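Local atomic coordinates of exopolygalacturonase (Yersinia enterocolitica, PDB entry 2UVF), a protein that probably hydrolyses the homogalacturonan of pectin from its chain ends, as an exo-acting glycoside hydrolase of family 28. Residues V67-F72 and V130-A135; K76-A81 and Q113-I118; A200-S205 and R240-I245. One frame throughout, in Å; residues are numbered along the deposited sequence.

Contact 1: V67-F72 and V130-A135; sequences VDYQIF and VKAQYA
The carbonyl oxygen of Gln133 is gripped by two backbone N-H groups of the neighbouring strand. Val67 N gives the good bond to Gln133 O, 2.9 Å long and in the plane of the carbonyl; Asp68 N adds a weak one to the same oxygen at 3.4 Å. Two residues thus face one, a classic beta bulge. Gln133 N closes the bulge on Asp68 O; beyond it Gln70 and Lys131 exchange N-H and C=O as a regular hydrogen-bonded pair, with Gln70 N to Lys131 O only 2.7 Å.

These are the two central strands of a four-stranded antiparallel sheet in the fibronectin type III domain, flanked by strands 76-80 and 146-149, and residue types alternate with its faces. Tyr69, Ile71, Val130 and Ala132 share the inner face, which packs on Trp57 and Leu55. There the small Ala132 leaves room for the tyrosine ring, whose CE1 lies 3.7 Å from Ala132 CB, and Val130 CG2 lies against Tyr69 CB and Ile71 CG1.

The face with Asp68, Gln70, Lys131 and Gln133 is polar. Gln70, extended beyond CG, sends NE2 to Gln133 OE1 (2.8 Å), on a lone pair of that oxygen, which lies close to the amide plane of Gln70; the two side chains cross obliquely, and their amide planes stand 81° apart. Gln133 has CG anti to its backbone N (chi1 -166°), which carries its NE2 over Asp68 CB. Asp68 takes the N-H of Tyr69 on OD1, while OD2 pairs with Ser82 OG. At the far end the Phe72 ring crosses the extended Lys131 chain at about a right angle, Phe72 CE2 to Lys131 CG 3.3 Å, the long methylene run giving the ring an apolar partner.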
loop_
_atom_site.group_PDB
_atom_site.type_symbol
_atom_site.label_atom_id
_atom_site.label_comp_id
_atom_site.label_asym_id
_atom_site.label_seq_id
_atom_site.Cartn_x
_atom_site.Cartn_y
_atom_site.Cartn_z
ATOM N N VAL A 67 25.045 5.236 -6.588
ATOM C CA VAL A 67 25.060 3.895 -5.999
ATOM C C VAL A 67 24.624 3.874 -4.527
ATOM O O VAL A 67 24.417 2.805 -3.960
ATOM C CB VAL A 67 26.440 3.172 -6.193
ATOM C CG1 VAL A 67 26.726 2.941 -7.661
ATOM C CG2 VAL A 67 27.588 3.954 -5.527
ATOM N N ASP A 68 24.450 5.060 -3.940
ATOM C CA ASP A 68 24.154 5.225 -2.516
ATOM C C ASP A 68 23.924 6.703 -2.178
ATOM O O ASP A 68 24.072 7.568 -3.036
ATOM C CB ASP A 68 25.302 4.670 -1.666
ATOM C CG ASP A 68 24.822 3.939 -0.426
ATOM O OD1 ASP A 68 23.706 4.208 0.069
ATOM O OD2 ASP A 68 25.576 3.086 0.064
ATOM N N TYR A 69 23.550 6.972 -0.925
ATOM C CA TYR A 69 23.416 8.337 -0.388
ATOM C C TYR A 69 24.021 8.376 1.012
ATOM O O TYR A 69 23.965 7.372 1.733
ATOM C CB TYR A 69 21.945 8.754 -0.311
ATOM C CG TYR A 69 21.330 9.101 -1.641
ATOM C CD1 TYR A 69 21.352 10.414 -2.128
ATOM C CD2 TYR A 69 20.713 8.117 -2.421
ATOM C CE1 TYR A 69 20.785 10.736 -3.362
ATOM C CE2 TYR A 69 20.142 8.430 -3.650
ATOM C CZ TYR A 69 20.182 9.731 -4.121
ATOM O OH TYR A 69 19.597 10.012 -5.338
ATOM N N GLN A 70 24.597 9.523 1.389
ATOM C CA GLN A 70 25.255 9.681 2.693
ATOM C C GLN A 70 24.608 10.806 3.476
ATOM O O GLN A 70 24.286 11.848 2.910
ATOM C CB GLN A 70 26.740 10.007 2.529
ATOM C CG GLN A 70 27.577 8.951 1.830
ATOM C CD GLN A 70 29.076 9.217 1.974
ATOM O OE1 GLN A 70 29.495 10.285 2.448
ATOM N NE2 GLN A 70 29.891 8.253 1.557
ATOM N N ILE A 71 24.465 10.606 4.783
ATOM C CA ILE A 71 23.659 11.498 5.626
ATOM C C ILE A 71 24.492 12.148 6.735
ATOM O O ILE A 71 25.176 11.466 7.481
ATOM C CB ILE A 71 22.388 10.764 6.188
ATOM C CG1 ILE A 71 21.361 10.534 5.071
ATOM C CG2 ILE A 71 21.733 11.560 7.300
ATOM C CD1 ILE A 71 21.597 9.287 4.232
ATOM N N PHE A 72 24.419 13.474 6.821
ATOM C CA PHE A 72 25.218 14.256 7.769
ATOM C C PHE A 72 24.328 15.125 8.642
ATOM O O PHE A 72 23.441 15.819 8.136
ATOM C CB PHE A 72 26.195 15.180 7.028
ATOM C CG PHE A 72 26.930 14.532 5.879
ATOM C CD1 PHE A 72 28.204 14.001 6.063
ATOM C CD2 PHE A 72 26.368 14.498 4.606
ATOM C CE1 PHE A 72 28.898 13.416 5.015
ATOM C CE2 PHE A 72 27.058 13.911 3.554
ATOM C CZ PHE A 72 28.331 13.370 3.761
ATOM N N VAL A 130 22.004 15.590 2.954
ATOM C CA VAL A 130 22.202 14.322 2.225
ATOM C C VAL A 130 22.975 14.529 0.903
ATOM O O VAL A 130 22.689 15.456 0.137
ATOM C CB VAL A 130 20.829 13.569 1.974
ATOM C CG1 VAL A 130 19.882 14.375 1.079
ATOM C CG2 VAL A 130 21.053 12.178 1.405
ATOM N N LYS A 131 23.962 13.666 0.659
ATOM C CA LYS A 131 24.715 13.663 -0.605
ATOM C C LYS A 131 24.555 12.323 -1.317
ATOM O O LYS A 131 24.628 11.266 -0.668
ATOM C CB LYS A 131 26.221 13.885 -0.360
ATOM C CG LYS A 131 26.594 15.090 0.467
ATOM C CD LYS A 131 28.096 15.328 0.377
ATOM C CE LYS A 131 28.532 16.519 1.232
ATOM N NZ LYS A 131 29.813 17.140 0.753
ATOM N N ALA A 132 24.335 12.380 -2.631
ATOM C CA ALA A 132 24.473 11.224 -3.516
ATOM C C ALA A 132 25.912 10.717 -3.541
ATOM O O ALA A 132 26.862 11.502 -3.626
ATOM C CB ALA A 132 24.026 11.564 -4.925
ATOM N N GLN A 133 26.061 9.401 -3.453
ATOM C CA GLN A 133 27.356 8.759 -3.575
ATOM C C GLN A 133 27.395 8.068 -4.929
ATOM O O GLN A 133 26.448 7.378 -5.317
ATOM C CB GLN A 133 27.578 7.752 -2.443
ATOM C CG GLN A 133 29.020 7.270 -2.289
ATOM C CD GLN A 133 29.127 6.027 -1.435
ATOM O OE1 GLN A 133 29.325 6.111 -0.224
ATOM N NE2 GLN A 133 28.980 4.865 -2.058
ATOM N N TYR A 134 28.486 8.277 -5.661
ATOM C CA TYR A 134 28.586 7.774 -7.019
ATOM C C TYR A 134 29.411 6.497 -7.078
ATOM O O TYR A 134 30.135 6.161 -6.138
ATOM C CB TYR A 134 29.146 8.848 -7.961
ATOM C CG TYR A 134 28.274 10.084 -8.083
ATOM C CD1 TYR A 134 27.079 10.056 -8.803
ATOM C CD2 TYR A 134 28.646 11.280 -7.481
ATOM C CE1 TYR A 134 26.279 11.179 -8.911
ATOM C CE2 TYR A 134 27.849 12.413 -7.581
ATOM C CZ TYR A 134 26.672 12.353 -8.301
ATOM O OH TYR A 134 25.894 13.482 -8.404
ATOM N N ALA A 135 29.277 5.788 -8.194
ATOM C CA ALA A 135 29.989 4.537 -8.436
ATOM C C ALA A 135 31.502 4.675 -8.204
ATOM O O ALA A 135 32.124 3.785 -7.612
ATOM C CB ALA A 135 29.696 4.044 -9.853
#

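Contact 2: K76-A81 and Q113-I118; sequences KLLGKA and QNFTVI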
loop_
_atom_site.group_PDB
_atom_site.type_symbol
_atom_site.label_atom_id
_atom_site.label_comp_id
_atom_site.label_asym_id
_atom_site.label_seq_id
_atom_site.Cartn_x
_atom_site.Cartn_y
_atom_site.Cartn_z
ATOM N N LYS A 76 28.688 16.419 10.074
ATOM C CA LYS A 76 29.355 15.170 10.462
ATOM C C LYS A 76 28.578 13.948 9.953
ATOM O O LYS A 76 27.352 13.873 10.110
ATOM C CB LYS A 76 29.569 15.069 11.979
ATOM C CG LYS A 76 30.803 14.213 12.341
ATOM C CD LYS A 76 30.697 13.527 13.718
ATOM C CE LYS A 76 29.742 12.324 13.696
ATOM N NZ LYS A 76 28.364 12.681 14.158
ATOM N N LEU A 77 29.304 13.006 9.346
ATOM C CA LEU A 77 28.711 11.811 8.746
ATOM C C LEU A 77 27.983 10.930 9.766
ATOM O O LEU A 77 28.559 10.552 10.801
ATOM C CB LEU A 77 29.777 11.004 7.988
ATOM C CG LEU A 77 29.395 9.685 7.294
ATOM C CD1 LEU A 77 28.517 9.912 6.052
ATOM C CD2 LEU A 77 30.649 8.922 6.922
ATOM N N LEU A 78 26.716 10.620 9.469
ATOM C CA LEU A 78 25.922 9.688 10.279
ATOM C C LEU A 78 25.969 8.264 9.722
ATOM O O LEU A 78 25.831 7.279 10.469
ATOM C CB LEU A 78 24.469 10.181 10.410
ATOM C CG LEU A 78 24.268 11.505 11.161
ATOM C CD1 LEU A 78 22.903 12.100 10.875
ATOM C CD2 LEU A 78 24.475 11.327 12.661
ATOM N N GLY A 79 26.160 8.158 8.408
ATOM C CA GLY A 79 26.242 6.864 7.738
ATOM C C GLY A 79 25.698 6.844 6.321
ATOM O O GLY A 79 25.386 7.884 5.746
ATOM N N LYS A 80 25.577 5.639 5.764
ATOM C CA LYS A 80 25.060 5.453 4.392
ATOM C C LYS A 80 23.619 4.940 4.402
ATOM O O LYS A 80 23.244 4.149 5.279
ATOM C CB LYS A 80 25.964 4.502 3.597
ATOM C CG LYS A 80 27.434 4.879 3.637
ATOM C CD LYS A 80 28.150 4.558 2.351
ATOM C CE LYS A 80 28.917 3.255 2.450
ATOM N NZ LYS A 80 30.212 3.281 1.677
ATOM N N ALA A 81 22.825 5.389 3.430
ATOM C CA ALA A 81 21.427 4.946 3.274
ATOM C C ALA A 81 21.289 3.423 3.260
ATOM O O ALA A 81 20.461 2.864 3.988
ATOM C CB ALA A 81 20.804 5.556 2.018
ATOM N N GLN A 113 16.272 5.800 -0.382
ATOM C CA GLN A 113 15.773 7.185 -0.298
ATOM C C GLN A 113 15.350 7.502 1.144
ATOM O O GLN A 113 14.658 8.480 1.397
ATOM C CB GLN A 113 14.581 7.378 -1.227
ATOM C CG GLN A 113 14.889 7.250 -2.711
ATOM C CD GLN A 113 13.644 7.280 -3.565
ATOM O OE1 GLN A 113 13.309 6.306 -4.241
ATOM N NE2 GLN A 113 12.949 8.404 -3.545
ATOM N N ASN A 114 15.761 6.661 2.085
ATOM C CA ASN A 114 15.413 6.845 3.491
ATOM C C ASN A 114 16.588 6.521 4.399
ATOM O O ASN A 114 17.422 5.681 4.061
ATOM C CB ASN A 114 14.171 6.016 3.884
ATOM C CG ASN A 114 14.463 4.526 3.998
ATOM O OD1 ASN A 114 14.402 3.799 2.999
ATOM N ND2 ASN A 114 14.764 4.058 5.224
ATOM N N PHE A 115 16.643 7.193 5.545
ATOM C CA PHE A 115 17.679 6.980 6.557
ATOM C C PHE A 115 17.073 7.304 7.926
ATOM O O PHE A 115 16.591 8.409 8.143
ATOM C CB PHE A 115 18.896 7.882 6.253
ATOM C CG PHE A 115 20.048 7.753 7.234
ATOM C CD1 PHE A 115 21.151 6.966 6.932
ATOM C CD2 PHE A 115 20.058 8.466 8.429
ATOM C CE1 PHE A 115 22.224 6.853 7.823
ATOM C CE2 PHE A 115 21.129 8.361 9.321
ATOM C CZ PHE A 115 22.207 7.548 9.017
ATOM N N THR A 116 17.090 6.331 8.837
ATOM C CA THR A 116 16.548 6.508 10.198
ATOM C C THR A 116 17.606 6.925 11.250
ATOM O O THR A 116 18.495 6.139 11.603
ATOM C CB THR A 116 15.810 5.235 10.678
ATOM O OG1 THR A 116 14.868 4.842 9.688
ATOM C CG2 THR A 116 15.077 5.478 11.973
ATOM N N VAL A 117 17.486 8.151 11.762
ATOM C CA VAL A 117 18.420 8.653 12.778
ATOM C C VAL A 117 17.938 8.372 14.204
ATOM O O VAL A 117 16.981 9.007 14.662
ATOM C CB VAL A 117 18.656 10.174 12.645
ATOM C CG1 VAL A 117 19.823 10.603 13.530
ATOM C CG2 VAL A 117 18.901 10.591 11.186
ATOM N N ILE A 118 18.614 7.458 14.911
ATOM C CA ILE A 118 18.257 7.126 16.304
ATOM C C ILE A 118 19.255 7.660 17.360
ATOM O O ILE A 118 20.235 8.340 17.022
ATOM C CB ILE A 118 17.996 5.589 16.514
ATOM C CG1 ILE A 118 19.306 4.792 16.548
ATOM C CG2 ILE A 118 17.013 5.047 15.455
ATOM C CD1 ILE A 118 19.243 3.517 17.370
#
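Asn114 opens the contact with its backbone: its carbonyl oxygen lies 4.0 Å from Ala81 CB, a methyl small enough to fit where strand 76-80 passes into helix 81-88. The same oxygen takes a weak hydrogen bond from Asn85 ND2 of that helix.

Phe115 follows and carries most of the contact. Its CG is anti to the backbone N (chi1 -180°), and the ring reaches straight from its own strand to the facing one. The tip, CZ, stands 3.7 Å from Leu78 CB. CE1 meets the main chain, 3.8 Å from Gly79 C, while Lys80 O lies at the ring edge, near its plane. Gly79 suits this place: at a phi of 147° a CB would be jammed against the carbonyl oxygen of Leu78, and it would also point at the ring, close to Phe115 CE1. Leu78 and Gly79 together face Ile71 in a classic beta bulge, and Ile71 also touches the phenylalanine.

Two residues on, Val117 lies on the same side of the strand as Phe115. Its CG2 sits in plane at the edge of the Phe115 ring and 4.3 Å from Leu78 CD1, and Phe128 touches both aliphatic side chains.

With the two strand axes 8.8 Å apart, apolar groups led by the Phe115 ring between them and no backbone pairing, this is the face-to-face packing of two sheets in the beta sandwich of a fibronectin type III domain.

Contact 3: A200-S205 and R240-I245; sequences ALWLKS and RPASLI. With ADA (alpha-D-galactopyranuronic acid), chain C.
Arg240 leaves its backbone with CB bearing CG anti to the carbonyl carbon, and from CG through CD to NE the chain is extended. The aliphatic run carries the guanidinium out to the bound galacturonic acid, where the bonds begin. At the tip NH1 gives a hydrogen bond to ADA O6A at 2.8 Å. NH2 straddles the carboxylate, reaching ADA O6A at 2.9 Å and ADA O6B at 3.0 Å. The carboxylate carbon, ADA C6, lies in the guanidinium plane, at its edge, so the two flat groups meet edge on. Two of the three bonds converge on O6A; arginine suits the place because its charge and paired N-H ends complement a carboxylate, and the charge would, if anything, favour the ionised form. Tyr230 OH makes a weak second bond with NH1, and His355 and Asn406 also bind the sugar.

Beyond Arg240 the chain runs on to pair with residues 200-201. Ala242 CB lies 3.5 Å from Ala200 CB and 3.6 Å from CH2 of Trp202, whose six-membered ring comes back to it obliquely although the residue's CB points away; small alanines allow this close approach. Leu201 N then binds Leu244 O (3.0 Å), the donor standing 37° out of the carbonyl plane, and Asn246 ND2 ties Leu201 O to Ser243 O. Leu201 and Ile245 form a parallel bridge with both side chains on one face. Leu203 CD1 meets Ile245 CG2 at 3.7 Å, the two branched chains crossing obliquely, with helix 173-181 covering Leu201 and Leu203.

Parallel pairing between coils, with aliphatic side chains such as Leu203 and Ile245 between them, is typical of the right-handed parallel beta-helix of pectin-degrading enzymes; the arginine on the short strand 240-241 forms part of the glycan pocket.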
loop_
_atom_site.group_PDB
_atom_site.type_symbol
_atom_site.label_atom_id
_atom_site.label_comp_id
_atom_site.label_asym_id
_atom_site.label_seq_id
_atom_site.Cartn_x
_atom_site.Cartn_y
_atom_site.Cartn_z
ATOM N N ALA A 200 -13.489 -4.341 18.457
ATOM C CA ALA A 200 -13.235 -3.019 17.877
ATOM C C ALA A 200 -12.813 -2.003 18.921
ATOM O O ALA A 200 -13.425 -1.906 19.973
ATOM C CB ALA A 200 -14.457 -2.508 17.104
ATOM N N LEU A 201 -11.762 -1.252 18.612
ATOM C CA LEU A 201 -11.262 -0.189 19.477
ATOM C C LEU A 201 -11.359 1.105 18.685
ATOM O O LEU A 201 -11.386 1.075 17.466
ATOM C CB LEU A 201 -9.805 -0.447 19.886
ATOM C CG LEU A 201 -9.443 -1.815 20.486
ATOM C CD1 LEU A 201 -7.951 -2.103 20.318
ATOM C CD2 LEU A 201 -9.863 -1.947 21.962
ATOM N N TRP A 202 -11.419 2.237 19.380
ATOM C CA TRP A 202 -11.694 3.513 18.740
ATOM C C TRP A 202 -10.644 4.509 19.190
ATOM O O TRP A 202 -10.543 4.833 20.377
ATOM C CB TRP A 202 -13.113 3.997 19.079
ATOM C CG TRP A 202 -14.159 2.956 18.810
ATOM C CD1 TRP A 202 -14.536 1.931 19.644
ATOM C CD2 TRP A 202 -14.949 2.821 17.624
ATOM N NE1 TRP A 202 -15.511 1.163 19.041
ATOM C CE2 TRP A 202 -15.782 1.685 17.801
ATOM C CE3 TRP A 202 -15.032 3.543 16.427
ATOM C CZ2 TRP A 202 -16.696 1.257 16.823
ATOM C CZ3 TRP A 202 -15.950 3.118 15.453
ATOM C CH2 TRP A 202 -16.769 1.986 15.667
ATOM N N LEU A 203 -9.842 4.969 18.237
ATOM C CA LEU A 203 -8.730 5.849 18.538
ATOM C C LEU A 203 -9.228 7.279 18.574
ATOM O O LEU A 203 -10.371 7.567 18.208
ATOM C CB LEU A 203 -7.607 5.701 17.492
ATOM C CG LEU A 203 -6.913 4.345 17.296
ATOM C CD1 LEU A 203 -5.855 4.456 16.237
ATOM C CD2 LEU A 203 -6.291 3.823 18.578
ATOM N N LYS A 204 -8.362 8.171 19.026
ATOM C CA LYS A 204 -8.675 9.589 19.059
ATOM C C LYS A 204 -7.427 10.364 18.689
ATOM O O LYS A 204 -6.315 9.809 18.683
ATOM C CB LYS A 204 -9.175 10.013 20.435
ATOM C CG LYS A 204 -8.210 9.726 21.589
ATOM C CD LYS A 204 -8.168 10.921 22.524
ATOM C CE LYS A 204 -7.512 10.587 23.841
ATOM N NZ LYS A 204 -8.518 10.042 24.800
ATOM N N SER A 205 -7.635 11.643 18.377
ATOM C CA SER A 205 -6.573 12.559 17.990
ATOM C C SER A 205 -5.417 12.644 19.004
ATOM O O SER A 205 -5.587 12.339 20.190
ATOM C CB SER A 205 -7.167 13.942 17.727
ATOM O OG SER A 205 -8.156 13.853 16.707
ATOM N N ARG A 240 -21.109 -1.005 7.244
ATOM C CA ARG A 240 -20.090 -2.023 7.491
ATOM C C ARG A 240 -19.732 -2.045 8.975
ATOM O O ARG A 240 -19.853 -1.025 9.658
ATOM C CB ARG A 240 -18.854 -1.743 6.629
ATOM C CG ARG A 240 -19.089 -1.989 5.166
ATOM C CD ARG A 240 -17.914 -1.540 4.344
ATOM N NE ARG A 240 -17.963 -2.095 2.998
ATOM C CZ ARG A 240 -16.946 -2.085 2.141
ATOM N NH1 ARG A 240 -15.777 -1.548 2.471
ATOM N NH2 ARG A 240 -17.099 -2.622 0.950
ATOM N N PRO A 241 -19.291 -3.202 9.493
ATOM C CA PRO A 241 -18.942 -3.147 10.891
ATOM C C PRO A 241 -17.631 -2.392 11.109
ATOM O O PRO A 241 -16.917 -2.077 10.138
ATOM C CB PRO A 241 -18.793 -4.620 11.268
ATOM C CG PRO A 241 -18.384 -5.295 10.022
ATOM C CD PRO A 241 -19.079 -4.545 8.919
ATOM N N ALA A 242 -17.336 -2.101 12.376
ATOM C CA ALA A 242 -16.057 -1.569 12.765
ATOM C C ALA A 242 -14.936 -2.587 12.467
ATOM O O ALA A 242 -15.136 -3.804 12.541
ATOM C CB ALA A 242 -16.065 -1.219 14.248
ATOM N N SER A 243 -13.765 -2.054 12.110
ATOM C CA SER A 243 -12.531 -2.829 12.031
ATOM C C SER A 243 -12.019 -3.109 13.435
ATOM O O SER A 243 -12.593 -2.633 14.420
ATOM C CB SER A 243 -11.477 -2.045 11.241
ATOM O OG SER A 243 -11.941 -1.733 9.931
ATOM N N LEU A 244 -10.924 -3.862 13.528
ATOM C CA LEU A 244 -10.262 -4.098 14.794
ATOM C C LEU A 244 -9.763 -2.777 15.394
ATOM O O LEU A 244 -9.900 -2.539 16.594
ATOM C CB LEU A 244 -9.108 -5.095 14.609
ATOM C CG LEU A 244 -8.412 -5.670 15.844
ATOM C CD1 LEU A 244 -9.424 -6.399 16.754
ATOM C CD2 LEU A 244 -7.249 -6.595 15.455
ATOM N N ILE A 245 -9.182 -1.927 14.552
ATOM C CA ILE A 245 -8.721 -0.611 14.984
ATOM C C ILE A 245 -9.362 0.432 14.106
ATOM O O ILE A 245 -9.366 0.316 12.876
ATOM C CB ILE A 245 -7.171 -0.467 14.963
ATOM C CG1 ILE A 245 -6.524 -1.473 15.915
ATOM C CG2 ILE A 245 -6.740 0.974 15.306
ATOM C CD1 ILE A 245 -5.185 -1.959 15.466
HETATM C C1 ADA C . -12.568 -2.045 -4.277
HETATM C C2 ADA C . -11.559 -0.907 -4.020
HETATM C C3 ADA C . -11.005 -1.089 -2.594
HETATM C C4 ADA C . -12.168 -1.050 -1.555
HETATM C C5 ADA C . -13.198 -2.153 -1.888
HETATM C C6 ADA C . -14.464 -2.276 -0.996
HETATM O O2 ADA C . -10.513 -0.898 -5.011
HETATM O O3 ADA C . -10.004 -0.115 -2.310
HETATM O O4 ADA C . -12.803 0.233 -1.526
HETATM O O5 ADA C . -13.638 -2.055 -3.277
HETATM O O6B ADA C . -15.558 -2.362 -1.596
HETATM O O6A ADA C . -14.333 -2.300 0.252
#

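In the fold
From the N terminus, strand 66-73 opens the loop that contact 1 closes at strand 125-134. Contact 2, between 76-81 and 113-118, closes a shorter loop holding two helices, nested wholly inside the first. The two touch, since strands 66-73 and 76-80 are sheet neighbours: contact 1 builds that sheet from within, whereas contact 2 joins it to the second sheet of the fibronectin type III domain. Contact 3 follows in series, closing the excursion from 200-205 to 240-245 in the beta-helix. It touches neither of the others, its centre lying about 42 Å from that of contact 1, on the opposite side of the chain's centre.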